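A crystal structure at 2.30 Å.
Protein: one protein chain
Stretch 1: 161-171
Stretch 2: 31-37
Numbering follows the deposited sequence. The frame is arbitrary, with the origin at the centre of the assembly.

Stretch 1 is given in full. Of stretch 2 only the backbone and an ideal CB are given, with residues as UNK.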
# COMPACT_ATOMS: atom_id res chain seq x y z
N LEU A 161 -0.64 10.98 1.16
CA LEU A 161 0.25 11.54 0.16
C LEU A 161 1.14 10.48 -0.50
O LEU A 161 1.72 9.63 0.17
CB LEU A 161 1.11 12.65 0.79
CG LEU A 161 0.33 13.84 1.35
CD1 LEU A 161 1.20 14.67 2.29
CD2 LEU A 161 -0.22 14.71 0.23
N ARG A 162 1.21 10.54 -1.82
CA ARG A 162 2.12 9.70 -2.60
C ARG A 162 3.13 10.61 -3.27
O ARG A 162 3.02 11.83 -3.16
CB ARG A 162 1.35 8.87 -3.64
CG ARG A 162 -0.02 8.37 -3.19
CD ARG A 162 -1.17 9.15 -3.79
NE ARG A 162 -1.94 8.39 -4.76
CZ ARG A 162 -2.80 8.92 -5.62
NH1 ARG A 162 -3.00 10.24 -5.67
NH2 ARG A 162 -3.46 8.14 -6.46
N PRO A 163 4.14 10.05 -3.94
CA PRO A 163 5.15 10.86 -4.64
C PRO A 163 4.61 11.94 -5.59
O PRO A 163 5.16 13.04 -5.59
CB PRO A 163 5.93 9.80 -5.41
CG PRO A 163 5.85 8.59 -4.55
CD PRO A 163 4.44 8.61 -4.03
N GLN A 164 3.55 11.63 -6.35
CA GLN A 164 2.95 12.60 -7.27
C GLN A 164 2.24 13.74 -6.54
O GLN A 164 2.23 14.88 -7.02
CB GLN A 164 2.01 11.91 -8.29
CG GLN A 164 0.76 11.22 -7.71
CD GLN A 164 0.88 9.70 -7.69
OE1 GLN A 164 1.76 9.15 -7.03
NE2 GLN A 164 -0.01 9.02 -8.42
N ASP A 165 1.66 13.44 -5.38
CA ASP A 165 1.04 14.47 -4.54
C ASP A 165 2.10 15.42 -3.97
O ASP A 165 1.88 16.63 -3.91
CB ASP A 165 0.26 13.84 -3.37
CG ASP A 165 -0.81 12.85 -3.82
OD1 ASP A 165 -1.26 12.94 -4.98
OD2 ASP A 165 -1.26 11.96 -3.08
N VAL A 166 3.24 14.86 -3.58
CA VAL A 166 4.33 15.65 -2.98
C VAL A 166 4.96 16.57 -4.03
O VAL A 166 5.44 17.65 -3.71
CB VAL A 166 5.40 14.73 -2.32
CG1 VAL A 166 6.55 15.53 -1.75
CG2 VAL A 166 4.77 13.89 -1.21
N ALA A 167 4.92 16.13 -5.28
CA ALA A 167 5.43 16.90 -6.41
C ALA A 167 4.53 18.09 -6.70
O ALA A 167 5.01 19.17 -7.04
CB ALA A 167 5.54 16.01 -7.64
N MSE A 168 3.21 17.89 -6.58
CA MSE A 168 2.23 18.95 -6.76
C MSE A 168 2.40 19.99 -5.66
O MSE A 168 2.16 21.17 -5.90
CB MSE A 168 0.80 18.40 -6.73
CG MSE A 168 -0.30 19.46 -6.81
SE MSE A 168 -0.24 20.48 -8.47
CE MSE A 168 -1.34 19.27 -9.57
N LEU A 169 2.79 19.54 -4.47
CA LEU A 169 3.04 20.42 -3.35
C LEU A 169 4.24 21.32 -3.63
O LEU A 169 4.21 22.51 -3.32
CB LEU A 169 3.27 19.61 -2.06
CG LEU A 169 2.02 18.99 -1.43
CD1 LEU A 169 2.40 18.04 -0.30
CD2 LEU A 169 1.07 20.06 -0.92
N LYS A 170 5.28 20.76 -4.25
CA LYS A 170 6.44 21.55 -4.64
C LYS A 170 6.10 22.52 -5.78
O LYS A 170 6.67 23.60 -5.86
CB LYS A 170 7.61 20.66 -5.07
CG LYS A 170 8.95 21.40 -5.03
CD LYS A 170 10.09 20.53 -5.51
CE LYS A 170 11.36 21.34 -5.66
NZ LYS A 170 12.58 20.48 -5.71
N ALA A 171 5.17 22.12 -6.64
CA ALA A 171 4.71 22.98 -7.74
C ALA A 171 3.97 24.20 -7.20
O ALA A 171 3.99 25.26 -7.84
CB ALA A 171 3.81 22.19 -8.70
N UNK A 31 8.32 18.31 6.30
CA UNK A 31 8.96 18.62 5.01
C UNK A 31 8.55 17.63 3.92
O UNK A 31 8.17 16.50 4.24
CB UNK A 31 10.48 18.62 5.16
N UNK A 32 8.63 18.06 2.67
CA UNK A 32 8.26 17.23 1.51
C UNK A 32 8.97 15.87 1.50
O UNK A 32 8.37 14.87 1.13
CB UNK A 32 8.58 17.98 0.22
N UNK A 33 10.23 15.86 1.90
CA UNK A 33 11.04 14.64 1.91
C UNK A 33 10.49 13.55 2.84
O UNK A 33 10.73 12.36 2.61
CB UNK A 33 12.47 14.98 2.32
N UNK A 34 9.77 13.95 3.89
CA UNK A 34 9.19 13.03 4.86
C UNK A 34 7.65 13.01 4.83
O UNK A 34 7.01 12.59 5.79
CB UNK A 34 9.67 13.40 6.26
N UNK A 35 7.06 13.43 3.71
CA UNK A 35 5.61 13.63 3.61
C UNK A 35 4.84 12.41 3.11
O UNK A 35 3.64 12.32 3.32
CB UNK A 35 5.32 14.81 2.68
N UNK A 36 5.51 11.48 2.44
CA UNK A 36 4.84 10.31 1.86
C UNK A 36 4.27 9.40 2.96
O UNK A 36 4.97 9.05 3.91
CB UNK A 36 5.81 9.52 0.98
N UNK A 37 3.00 9.03 2.82
CA UNK A 37 2.31 8.18 3.79
C UNK A 37 1.55 8.96 4.85
O UNK A 37 0.79 8.38 5.62
CB UNK A 37 3.32 7.26 4.47

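Stretch 1 presents a short extended lead-in followed by a helix from P163 to A171, and the side chains of V166 and L169 point from that helix toward stretch 2.

At position 31 the ideal CB has no atom of stretch 1 within 5.5 Å. The phi/psi of -69/155 is open to most residues, and the phi is also one that a proline ring can adopt. The deposited residue is P31; its carbonyl O accepts a hydrogen bond from the backbone N of position 34 at 3.0 Å.

Position 32 differs sharply. Its CA-to-CB bond points toward the helix, and the ideal CB lies 3.7 Å from V166 CG1. What lies ahead is apolar: V166, L169 and the CB of K170. A branched or flexible aliphatic residue would suit, with leucine, isoleucine and methionine all plausible. L32 is found. Its CG packs 3.6 Å from V166 CG1, CD1 reaches to 4.3 Å from L169 CB, and CD2 to 3.7 Å from K170 CB, so the two methyls meet successive residues of the helix. Its chi1 of -93° lies between wells. L32 has the largest covered area of the seven, 90 Å².

Position 33 turns its CB away, and nothing of stretch 1 is within 5.5 Å; many polar or charged residues would serve. It is R33. Position 34 is likewise out of reach, equally permissive, and holds E34.

At position 35 CA-to-CB points toward stretch 1, with the ideal CB 4.0 Å from V166 CG2 and 4.1 Å from L161 CD1. These distances already amount to packing contact, so a small apolar side chain fits well, though the backbone alone does not exclude others. A35 supplies one methyl, whose CB lies 4.1 Å from both V166 CG2 and L161 CD1.

Position 36 points sideways. Its ideal CB is 4.2 Å from L161 O and 5.0 Å from V166 CG2, leaving room for a modest aliphatic group; valine, isoleucine or leucine could reach across. V36, with chi1 173° (t), places its CG2 4.0 Å from V166 CG2 and 4.2 Å from P163 N, beside the start of the helix.

Position 37 has phi/psi of 93/-10. A CB here would be jammed against the carbonyl O of the preceding residue, which by itself calls for glycine. The residue is G37. Its backbone N donates to L161 O at 3.0 Å with an N-H...O angle of 166°, a nearly straight bond and the one hydrogen bond between the stretches.

Stretch 2 31-37: PLREAVG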
# COMPACT_ATOMS: atom_id res chain seq x y z
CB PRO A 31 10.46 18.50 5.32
CG PRO A 31 10.53 17.59 6.48
CD PRO A 31 9.30 17.83 7.29
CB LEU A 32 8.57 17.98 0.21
CG LEU A 32 7.43 18.80 -0.43
CD1 LEU A 32 6.64 19.61 0.59
CD2 LEU A 32 7.99 19.72 -1.51
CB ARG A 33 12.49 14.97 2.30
CG ARG A 33 13.51 13.92 1.89
CD ARG A 33 13.82 13.88 0.41
NE ARG A 33 15.13 13.30 0.14
CZ ARG A 33 15.42 12.00 0.18
NH1 ARG A 33 14.49 11.09 0.48
NH2 ARG A 33 16.66 11.59 -0.09
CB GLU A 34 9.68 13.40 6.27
CG GLU A 34 11.17 13.67 6.36
CD GLU A 34 11.66 13.86 7.79
OE1 GLU A 34 11.16 14.80 8.47
OE2 GLU A 34 12.54 13.09 8.23
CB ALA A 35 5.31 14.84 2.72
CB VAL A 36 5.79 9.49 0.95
CG1 VAL A 36 5.12 8.19 0.49
CG2 VAL A 36 6.23 10.31 -0.26
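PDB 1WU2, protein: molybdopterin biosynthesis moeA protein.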